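Local atomic coordinates of ABC transporter (Caldanaerobius, PDB entry 4G68), a protein that probably captures xylan-derived oligosaccharides as the extracellular solute-binding component of an ABC transporter. Residues A178-I183 with I399-N404; F217-K222 with M228-M233; E290-K295 with A306-S311. All blocks are in the same frame, centred on the assembly; numbering follows the deposited sequence.

Contact 1 (A178-I183 with I399-N404); sequences ASVLYI and IQIMNN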
loop_
_atom_site.group_PDB
_atom_site.type_symbol
_atom_site.label_atom_id
_atom_site.label_comp_id
_atom_site.label_asym_id
_atom_site.label_seq_id
_atom_site.Cartn_x
_atom_site.Cartn_y
_atom_site.Cartn_z
ATOM N N ALA A 178 4.037 1.587 3.927
ATOM C CA ALA A 178 5.392 2.109 3.731
ATOM C C ALA A 178 6.017 1.269 2.605
ATOM O O ALA A 178 5.761 0.037 2.502
ATOM C CB ALA A 178 6.235 1.987 5.011
ATOM N N SER A 179 6.837 1.902 1.793
ATOM C CA SER A 179 7.497 1.251 0.641
ATOM C C SER A 179 8.755 0.486 1.111
ATOM O O SER A 179 9.590 1.053 1.863
ATOM C CB SER A 179 7.827 2.302 -0.423
ATOM O OG SER A 179 8.574 3.413 0.156
ATOM N N VAL A 180 8.889 -0.749 0.678
ATOM C CA VAL A 180 9.926 -1.669 1.206
ATOM C C VAL A 180 10.572 -2.328 -0.023
ATOM O O VAL A 180 9.889 -2.869 -0.870
ATOM C CB VAL A 180 9.257 -2.767 2.002
ATOM C CG1 VAL A 180 10.336 -3.722 2.574
ATOM C CG2 VAL A 180 8.454 -2.145 3.204
ATOM N N LEU A 181 11.882 -2.254 -0.087
ATOM C CA LEU A 181 12.665 -3.160 -0.955
ATOM C C LEU A 181 13.027 -4.429 -0.178
ATOM O O LEU A 181 13.732 -4.387 0.843
ATOM C CB LEU A 181 13.937 -2.449 -1.474
ATOM C CG LEU A 181 14.889 -3.349 -2.298
ATOM C CD1 LEU A 181 14.134 -3.806 -3.513
ATOM C CD2 LEU A 181 16.111 -2.507 -2.676
ATOM N N TYR A 182 12.428 -5.550 -0.596
ATOM C CA TYR A 182 12.695 -6.844 0.076
ATOM C C TYR A 182 13.819 -7.577 -0.638
ATOM O O TYR A 182 13.928 -7.574 -1.853
ATOM C CB TYR A 182 11.445 -7.748 -0.006
ATOM C CG TYR A 182 10.208 -7.151 0.623
ATOM C CD1 TYR A 182 9.869 -7.480 1.973
ATOM C CD2 TYR A 182 9.320 -6.349 -0.111
ATOM C CE1 TYR A 182 8.761 -6.974 2.597
ATOM C CE2 TYR A 182 8.164 -5.859 0.508
ATOM C CZ TYR A 182 7.888 -6.163 1.834
ATOM O OH TYR A 182 6.724 -5.754 2.515
ATOM N N ILE A 183 14.721 -8.126 0.170
ATOM C CA ILE A 183 16.006 -8.724 -0.316
ATOM C C ILE A 183 15.968 -10.194 0.100
ATOM O O ILE A 183 15.788 -10.442 1.284
ATOM C CB ILE A 183 17.168 -8.098 0.565
ATOM C CG1 ILE A 183 17.368 -6.586 0.384
ATOM C CG2 ILE A 183 18.536 -8.762 0.375
ATOM C CD1 ILE A 183 17.520 -6.172 -1.108
ATOM N N ILE A 399 9.266 -5.822 12.219
ATOM C CA ILE A 399 10.056 -4.931 13.085
ATOM C C ILE A 399 11.108 -4.227 12.238
ATOM O O ILE A 399 11.309 -2.993 12.370
ATOM C CB ILE A 399 10.713 -5.716 14.220
ATOM C CG1 ILE A 399 9.662 -6.136 15.241
ATOM C CG2 ILE A 399 11.745 -4.889 14.918
ATOM C CD1 ILE A 399 10.095 -7.309 16.106
ATOM N N GLN A 400 11.776 -5.001 11.402
ATOM C CA GLN A 400 12.716 -4.427 10.458
ATOM C C GLN A 400 12.118 -3.357 9.528
ATOM O O GLN A 400 12.773 -2.350 9.204
ATOM C CB GLN A 400 13.406 -5.535 9.670
ATOM C CG GLN A 400 14.673 -5.052 8.949
ATOM C CD GLN A 400 15.474 -6.175 8.411
ATOM O OE1 GLN A 400 16.689 -6.296 8.761
ATOM N NE2 GLN A 400 14.871 -7.036 7.619
ATOM N N ILE A 401 10.896 -3.591 9.026
ATOM C CA ILE A 401 10.240 -2.524 8.240
ATOM C C ILE A 401 10.159 -1.241 9.062
ATOM O O ILE A 401 10.444 -0.164 8.559
ATOM C CB ILE A 401 8.848 -2.964 7.676
ATOM C CG1 ILE A 401 9.109 -3.967 6.538
ATOM C CG2 ILE A 401 8.092 -1.780 7.082
ATOM C CD1 ILE A 401 7.855 -4.733 6.089
ATOM N N MET A 402 9.743 -1.353 10.306
ATOM C CA MET A 402 9.662 -0.192 11.221
ATOM C C MET A 402 11.034 0.438 11.368
ATOM O O MET A 402 11.197 1.643 11.174
ATOM C CB MET A 402 9.138 -0.619 12.598
ATOM C CG MET A 402 7.655 -0.915 12.591
ATOM S SD MET A 402 7.118 -1.107 14.332
ATOM C CE MET A 402 7.696 0.284 15.077
ATOM N N ASN A 403 12.041 -0.395 11.608
ATOM C CA ASN A 403 13.372 0.125 11.867
ATOM C C ASN A 403 14.094 0.685 10.681
ATOM O O ASN A 403 14.787 1.721 10.790
ATOM C CB ASN A 403 14.229 -0.997 12.482
ATOM C CG ASN A 403 13.924 -1.213 13.952
ATOM O OD1 ASN A 403 13.276 -0.386 14.563
ATOM N ND2 ASN A 403 14.364 -2.352 14.506
ATOM N N ASN A 404 14.096 -0.059 9.586
ATOM C CA ASN A 404 14.795 0.386 8.395
ATOM C C ASN A 404 14.091 1.433 7.516
ATOM O O ASN A 404 14.762 2.199 6.817
ATOM C CB ASN A 404 15.247 -0.804 7.546
ATOM C CG ASN A 404 16.339 -1.619 8.226
ATOM O OD1 ASN A 404 16.793 -1.261 9.342
ATOM N ND2 ASN A 404 16.762 -2.715 7.576
#

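Contact 2 (F217-K222 with M228-M233); sequences FALGEK and MWYYDM. With XYP (beta-D-xylopyranose), chain D.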
loop_
_atom_site.group_PDB
_atom_site.type_symbol
_atom_site.label_atom_id
_atom_site.label_comp_id
_atom_site.label_asym_id
_atom_site.label_seq_id
_atom_site.Cartn_x
_atom_site.Cartn_y
_atom_site.Cartn_z
ATOM N N PHE A 217 13.934 -9.060 -10.055
ATOM C CA PHE A 217 12.703 -8.591 -9.339
ATOM C C PHE A 217 11.522 -9.428 -9.698
ATOM O O PHE A 217 11.288 -9.690 -10.881
ATOM C CB PHE A 217 12.332 -7.134 -9.688
ATOM C CG PHE A 217 13.108 -6.128 -8.931
ATOM C CD1 PHE A 217 12.625 -5.634 -7.725
ATOM C CD2 PHE A 217 14.322 -5.651 -9.432
ATOM C CE1 PHE A 217 13.325 -4.680 -7.007
ATOM C CE2 PHE A 217 15.032 -4.676 -8.706
ATOM C CZ PHE A 217 14.504 -4.192 -7.488
ATOM N N ALA A 218 10.771 -9.877 -8.675
ATOM C CA ALA A 218 9.424 -10.452 -8.898
ATOM C C ALA A 218 8.352 -9.333 -8.957
ATOM O O ALA A 218 8.070 -8.704 -7.927
ATOM C CB ALA A 218 9.062 -11.391 -7.747
ATOM N N LEU A 219 7.761 -9.074 -10.136
ATOM C CA LEU A 219 6.810 -7.971 -10.280
ATOM C C LEU A 219 5.677 -8.516 -11.102
ATOM O O LEU A 219 5.909 -9.154 -12.111
ATOM C CB LEU A 219 7.403 -6.766 -11.053
ATOM C CG LEU A 219 6.374 -5.693 -11.488
ATOM C CD1 LEU A 219 5.658 -5.037 -10.309
ATOM C CD2 LEU A 219 7.204 -4.580 -12.183
ATOM N N GLY A 220 4.489 -8.208 -10.620
ATOM C CA GLY A 220 3.221 -8.570 -11.319
ATOM C C GLY A 220 2.519 -7.265 -11.692
ATOM O O GLY A 220 1.936 -6.569 -10.851
ATOM N N GLU A 221 2.622 -6.926 -12.966
ATOM C CA GLU A 221 2.159 -5.583 -13.445
ATOM C C GLU A 221 0.793 -5.565 -14.089
ATOM O O GLU A 221 0.273 -4.501 -14.479
ATOM C CB GLU A 221 3.313 -4.998 -14.326
ATOM C CG GLU A 221 3.051 -3.671 -15.125
ATOM C CD GLU A 221 2.660 -2.473 -14.315
ATOM O OE1 GLU A 221 2.674 -2.477 -13.076
ATOM O OE2 GLU A 221 2.226 -1.466 -14.968
ATOM N N LYS A 222 0.115 -6.707 -14.146
ATOM C CA LYS A 222 -1.222 -6.754 -14.729
ATOM C C LYS A 222 -2.260 -5.744 -14.251
ATOM O O LYS A 222 -2.948 -5.131 -15.066
ATOM C CB LYS A 222 -1.807 -8.193 -14.613
ATOM C CG LYS A 222 -3.059 -8.396 -15.503
ATOM C CD LYS A 222 -3.524 -9.859 -15.323
ATOM C CE LYS A 222 -5.017 -10.054 -15.625
ATOM N NZ LYS A 222 -5.338 -9.851 -17.063
HETATM N N MSE A 228 3.446 0.800 -10.624
HETATM C CA MSE A 228 3.358 2.203 -10.300
HETATM C C MSE A 228 4.083 2.547 -9.029
HETATM O O MSE A 228 4.625 3.635 -8.992
HETATM C CB MSE A 228 1.884 2.588 -10.183
HETATM C CG MSE A 228 1.622 4.062 -10.092
HETATM SE SE MSE A 228 -0.114 4.245 -9.068
HETATM C CE MSE A 228 0.655 3.427 -7.401
ATOM N N TRP A 229 4.060 1.728 -7.999
ATOM C CA TRP A 229 4.898 1.983 -6.829
ATOM C C TRP A 229 6.328 2.233 -7.136
ATOM O O TRP A 229 6.971 3.122 -6.495
ATOM C CB TRP A 229 4.795 0.868 -5.797
ATOM C CG TRP A 229 3.569 0.997 -4.934
ATOM C CD1 TRP A 229 2.204 1.056 -5.322
ATOM C CD2 TRP A 229 3.554 1.107 -3.481
ATOM N NE1 TRP A 229 1.425 1.196 -4.206
ATOM C CE2 TRP A 229 2.176 1.257 -3.082
ATOM C CE3 TRP A 229 4.556 1.137 -2.490
ATOM C CZ2 TRP A 229 1.788 1.365 -1.712
ATOM C CZ3 TRP A 229 4.163 1.274 -1.137
ATOM C CH2 TRP A 229 2.809 1.395 -0.764
ATOM N N TYR A 230 6.822 1.489 -8.142
ATOM C CA TYR A 230 8.219 1.699 -8.537
ATOM C C TYR A 230 8.408 3.140 -9.092
ATOM O O TYR A 230 9.358 3.877 -8.689
ATOM C CB TYR A 230 8.637 0.709 -9.620
ATOM C CG TYR A 230 8.881 -0.701 -9.214
ATOM C CD1 TYR A 230 10.144 -1.283 -9.434
ATOM C CD2 TYR A 230 7.826 -1.487 -8.747
ATOM C CE1 TYR A 230 10.389 -2.642 -9.078
ATOM C CE2 TYR A 230 8.006 -2.865 -8.409
ATOM C CZ TYR A 230 9.290 -3.404 -8.578
ATOM O OH TYR A 230 9.511 -4.722 -8.262
ATOM N N TYR A 231 7.524 3.526 -10.017
ATOM C CA TYR A 231 7.655 4.885 -10.604
ATOM C C TYR A 231 7.555 5.916 -9.439
ATOM O O TYR A 231 8.393 6.831 -9.291
ATOM C CB TYR A 231 6.558 5.170 -11.657
ATOM C CG TYR A 231 6.711 6.589 -12.093
ATOM C CD1 TYR A 231 7.547 6.890 -13.165
ATOM C CD2 TYR A 231 6.080 7.629 -11.429
ATOM C CE1 TYR A 231 7.788 8.202 -13.546
ATOM C CE2 TYR A 231 6.275 8.975 -11.805
ATOM C CZ TYR A 231 7.135 9.217 -12.860
ATOM O OH TYR A 231 7.388 10.507 -13.202
ATOM N N ASP A 232 6.523 5.781 -8.589
ATOM C CA ASP A 232 6.245 6.851 -7.619
ATOM C C ASP A 232 7.447 6.976 -6.690
ATOM O O ASP A 232 7.837 8.112 -6.315
ATOM C CB ASP A 232 4.986 6.524 -6.792
ATOM C CG ASP A 232 3.711 6.515 -7.614
ATOM O OD1 ASP A 232 3.708 6.902 -8.792
ATOM O OD2 ASP A 232 2.698 6.100 -7.072
HETATM N N MSE A 233 8.079 5.852 -6.310
HETATM C CA MSE A 233 9.346 5.917 -5.505
HETATM C C MSE A 233 10.451 6.529 -6.225
HETATM O O MSE A 233 11.158 7.332 -5.621
HETATM C CB MSE A 233 9.752 4.529 -4.925
HETATM C CG MSE A 233 11.240 4.529 -4.490
HETATM SE SE MSE A 233 11.489 5.746 -2.967
HETATM C CE MSE A 233 10.260 4.558 -2.064
HETATM C C1 XYP D . -3.208 -1.257 -2.178
HETATM C C2 XYP D . -4.115 -0.749 -3.294
HETATM C C3 XYP D . -3.260 0.096 -4.245
HETATM C C4 XYP D . -2.421 1.159 -3.491
HETATM C C5 XYP D . -1.696 0.575 -2.244
HETATM O O2 XYP D . -4.737 -1.851 -3.923
HETATM O O3 XYP D . -4.173 0.704 -5.185
HETATM O O4 XYP D . -1.454 1.791 -4.335
HETATM O O5 XYP D . -2.603 -0.199 -1.468
HETATM O O HOH W 1 7.852 -6.199 -6.868
#

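Contact 3 (E290-K295 with A306-S311); sequences EFNQGK and AAAFVS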
loop_
_atom_site.group_PDB
_atom_site.type_symbol
_atom_site.label_atom_id
_atom_site.label_comp_id
_atom_site.label_asym_id
_atom_site.label_seq_id
_atom_site.Cartn_x
_atom_site.Cartn_y
_atom_site.Cartn_z
ATOM N N GLU A 290 5.949 -15.997 -6.618
ATOM C CA GLU A 290 7.271 -16.097 -7.184
ATOM C C GLU A 290 8.373 -15.795 -6.158
ATOM O O GLU A 290 9.343 -16.531 -6.013
ATOM C CB GLU A 290 7.262 -15.129 -8.361
ATOM C CG GLU A 290 8.432 -15.136 -9.211
ATOM C CD GLU A 290 8.288 -14.069 -10.284
ATOM O OE1 GLU A 290 7.308 -13.376 -10.367
ATOM O OE2 GLU A 290 9.193 -13.883 -11.043
ATOM N N PHE A 291 8.188 -14.721 -5.408
ATOM C CA PHE A 291 9.223 -14.309 -4.459
ATOM C C PHE A 291 9.253 -15.211 -3.254
ATOM O O PHE A 291 10.313 -15.545 -2.808
ATOM C CB PHE A 291 8.962 -12.857 -4.011
ATOM C CG PHE A 291 10.123 -12.245 -3.219
ATOM C CD1 PHE A 291 11.306 -11.935 -3.844
ATOM C CD2 PHE A 291 9.996 -11.977 -1.853
ATOM C CE1 PHE A 291 12.389 -11.389 -3.085
ATOM C CE2 PHE A 291 11.063 -11.430 -1.102
ATOM C CZ PHE A 291 12.277 -11.129 -1.713
ATOM N N ASN A 292 8.105 -15.670 -2.772
ATOM C CA ASN A 292 8.122 -16.551 -1.583
ATOM C C ASN A 292 8.558 -17.988 -1.879
ATOM O O ASN A 292 8.748 -18.762 -0.982
ATOM C CB ASN A 292 6.807 -16.429 -0.734
ATOM C CG ASN A 292 5.610 -17.186 -1.291
ATOM O OD1 ASN A 292 5.718 -18.067 -2.116
ATOM N ND2 ASN A 292 4.426 -16.884 -0.736
ATOM N N GLN A 293 8.699 -18.304 -3.155
ATOM C CA GLN A 293 9.238 -19.611 -3.579
ATOM C C GLN A 293 10.702 -19.539 -3.844
ATOM O O GLN A 293 11.340 -20.536 -4.240
ATOM C CB GLN A 293 8.476 -20.076 -4.836
ATOM C CG GLN A 293 7.022 -20.454 -4.503
ATOM C CD GLN A 293 6.859 -21.472 -3.392
ATOM O OE1 GLN A 293 6.495 -21.130 -2.250
ATOM N NE2 GLN A 293 7.169 -22.718 -3.686
ATOM N N GLY A 294 11.261 -18.350 -3.690
ATOM C CA GLY A 294 12.695 -18.146 -3.783
ATOM C C GLY A 294 13.122 -17.942 -5.247
ATOM O O GLY A 294 14.276 -18.121 -5.548
ATOM N N LYS A 295 12.194 -17.571 -6.116
ATOM C CA LYS A 295 12.463 -17.433 -7.569
ATOM C C LYS A 295 12.799 -16.014 -8.047
ATOM O O LYS A 295 12.826 -15.738 -9.253
ATOM C CB LYS A 295 11.304 -18.008 -8.393
ATOM C CG LYS A 295 10.985 -19.472 -8.121
ATOM C CD LYS A 295 9.647 -19.771 -8.801
ATOM C CE LYS A 295 9.217 -21.244 -8.664
ATOM N NZ LYS A 295 9.892 -22.121 -9.676
ATOM N N ALA A 306 4.535 -8.139 3.076
ATOM C CA ALA A 306 5.410 -8.878 3.958
ATOM C C ALA A 306 4.796 -10.188 4.380
ATOM O O ALA A 306 5.508 -11.210 4.518
ATOM C CB ALA A 306 5.705 -8.041 5.180
ATOM N N ALA A 307 3.497 -10.183 4.735
ATOM C CA ALA A 307 2.870 -11.433 5.060
ATOM C C ALA A 307 3.023 -12.552 4.083
ATOM O O ALA A 307 3.157 -13.724 4.542
ATOM C CB ALA A 307 1.348 -11.215 5.364
ATOM N N ALA A 308 2.970 -12.244 2.781
ATOM C CA ALA A 308 3.115 -13.312 1.776
ATOM C C ALA A 308 4.461 -14.014 1.956
ATOM O O ALA A 308 4.608 -15.142 1.531
ATOM C CB ALA A 308 3.028 -12.754 0.323
ATOM N N PHE A 309 5.420 -13.383 2.613
ATOM C CA PHE A 309 6.787 -13.954 2.729
ATOM C C PHE A 309 7.089 -14.628 4.071
ATOM O O PHE A 309 7.895 -15.616 4.116
ATOM C CB PHE A 309 7.905 -12.897 2.409
ATOM C CG PHE A 309 7.602 -11.988 1.217
ATOM C CD1 PHE A 309 6.973 -12.481 0.097
ATOM C CD2 PHE A 309 7.944 -10.618 1.249
ATOM C CE1 PHE A 309 6.623 -11.651 -0.955
ATOM C CE2 PHE A 309 7.658 -9.757 0.164
ATOM C CZ PHE A 309 6.964 -10.267 -0.931
ATOM N N VAL A 310 6.497 -14.111 5.152
ATOM C CA VAL A 310 6.784 -14.633 6.511
ATOM C C VAL A 310 5.602 -15.284 7.226
ATOM O O VAL A 310 5.785 -15.848 8.318
ATOM C CB VAL A 310 7.428 -13.573 7.409
ATOM C CG1 VAL A 310 8.782 -13.131 6.780
ATOM C CG2 VAL A 310 6.435 -12.398 7.637
ATOM N N SER A 311 4.407 -15.143 6.681
ATOM C CA SER A 311 3.200 -15.681 7.322
ATOM C C SER A 311 2.397 -16.684 6.489
ATOM O O SER A 311 1.638 -17.502 7.054
ATOM C CB SER A 311 2.275 -14.542 7.796
ATOM O OG SER A 311 2.980 -13.715 8.738
#

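Contact 1 (A178-I183 with I399-N404)
Helix-on-sheet packing in the solute-binding-protein fold brings Val-180 and Tyr-182 of the long strand 168-184 against Ile-401 of helix 396-406. The contact is built from side chains: no hydrogen bond crosses it, and the closest CA atoms, those of Val-180 and Ile-401, are 7.1 Å apart. Ile-401 supplies the helix side, its CB directed at the strand. Val-180 CG2 lies 3.9 Å from Ile-401 CG1 and also reaches the CG2 and CD1 carbons, so that one valine methyl touches all three outer carbons of the isoleucine. The two side chains run at roughly a right angle to each other. With CG1 of Val-180 anti to the backbone N (chi1 -179°), CG2 makes most of the contact with the helix, while CG1, itself at the margin of Ile-401, stands 3.4 Å above the plane of the Tyr-182 ring, over its centre. The ring is thus backed by the valine that also supports the isoleucine. Ile-401 has an extended chain (chi2 167°), which carries CD1 past the valine to the far end of the tyrosine; there Ile-401 CD1 lies 3.9 Å from Tyr-182 OH and 4.2 Å from Tyr-182 CE1, coming at the ring obliquely. The buried phenol oxygen is not left to this apolar neighbour, because it is hydrogen-bonded to Gly-302 O. On the strand side, backbone bonds join Val-180 to Gly-301 and Leu-181 to Val-324, while Ala-323 of strand 321-324 and Leu-381 of strand 381-382 pack on Ile-401, seating helix 396-406 across several neighbouring strands of the sheet.

Contact 2 (F217-K222 with M228-M233)
Tyr-230, on helix 225-239, reaches into the loop that precedes its own helix and packs on Phe-217 and Leu-219. With CG anti to the carbonyl carbon (chi1 -75°), the ring leaves the helix with its hydroxyl end directed at the loop. The tyrosine turns an edge to the face of Phe-217 in an offset edge-to-face pair, with centroids 5.7 Å apart and planes at 67°. Contact is made near the phenol end, where Tyr-230 OH comes within 3.3 Å of Phe-217 CD1. Leu-219 flanks the same ring. Its CG is anti to the backbone N and its two methyls split, CD1 of Leu-219 lying 3.7 Å from Tyr-230 CE2 and CD2 over one ring face, near the rim. The buried hydroxyl is served by a water lying in the ring plane, 2.6 Å from Tyr-230 OH; the same water donates to Ala-218 O at 2.7 Å, bridging helix and loop. At the start of the helix, Glu-221 OE1 makes a weak hydrogen bond to Gly-227 N. Trp-229, next to Tyr-230 in the helix, faces the sugar pocket: Trp-229 NE1 donates to O4 of the bound xylopyranose at 2.9 Å, nearly straight at 167°, with the sugar oxygen at the indole edge. Asn-103, Lys-107, Gln-177 and Asp-417 also hydrogen-bond this xylose. The chemistry thus divides between adjacent residues, a tyrosine that packs through its ring and reaches the loop through a water at its hydroxyl, and a tryptophan whose N-H gives the helix a directional grip on the glycan.

Contact 3 (E290-K295 with A306-S311)
Phe-291 has CG trans to its own backbone N (chi1 -170°), which swings its ring off the last turn of helix 284-292 toward the short helix 306-310, while Phe-309, with CG anti to the carbonyl carbon and beside the backbone N (chi1 -41°), brings its ring to meet it. The result is an edge-to-face aromatic pair between two helix ends, in which Phe-291 offers the edge and Phe-309 the face. The centroids of the Phe-291 and Phe-309 rings are 4.7 Å apart and the planes stand at 66°. Phe-291 CD2 is the probing atom: it sits 3.4 Å above the plane of the Phe-309 ring, over its centre, and 3.5 Å from Phe-309 CE1. The rim of the Phe-309 ring is met by the next residue, Asn-292 CB lying 4.0 Å from Phe-309 CD1. Tyr-182 and Tyr-299 also pair edge-to-face with Phe-309, so its ring belongs to a wider aromatic cluster beside the central sheet. Replacing Phe-309 by an alanine would probably leave the edge of Phe-291 without the ring face it points into and open a gap among these aromatic neighbours. The same helix end is closed by a Schellman motif with Gly-294 at positive phi, in which Lys-295 N bonds Glu-290 O at 3.0 Å and Gly-294 N bonds Phe-291 O at 3.1 Å. Phe-309 is held at its own backbone too: Ala-306 O accepts both Phe-309 N, at 2.9 Å, and Val-310 N, at 3.1 Å.

All three contacts are largely buried, yet contact 3 lies farthest from the centre of the chain and has partly exposed Ala-308 among its touching residues. Strand 168-184 ties them together. Its Tyr-182, part of contact 1, packs on both Phe-291 and Phe-309 of contact 3, and Ile-401 reaches Ala-306. Leu-181 and Ser-179 of the same strand instead touch Phe-217 and Trp-229 of contact 2, while Ala-218 rests on Phe-291. Contact 1 is mainly aliphatic, with one tyrosine, joining distant parts of the chain; contact 3 is an aromatic meeting of nearby helices; contact 2 alone adds a bridging water and a direct bond to the sugar.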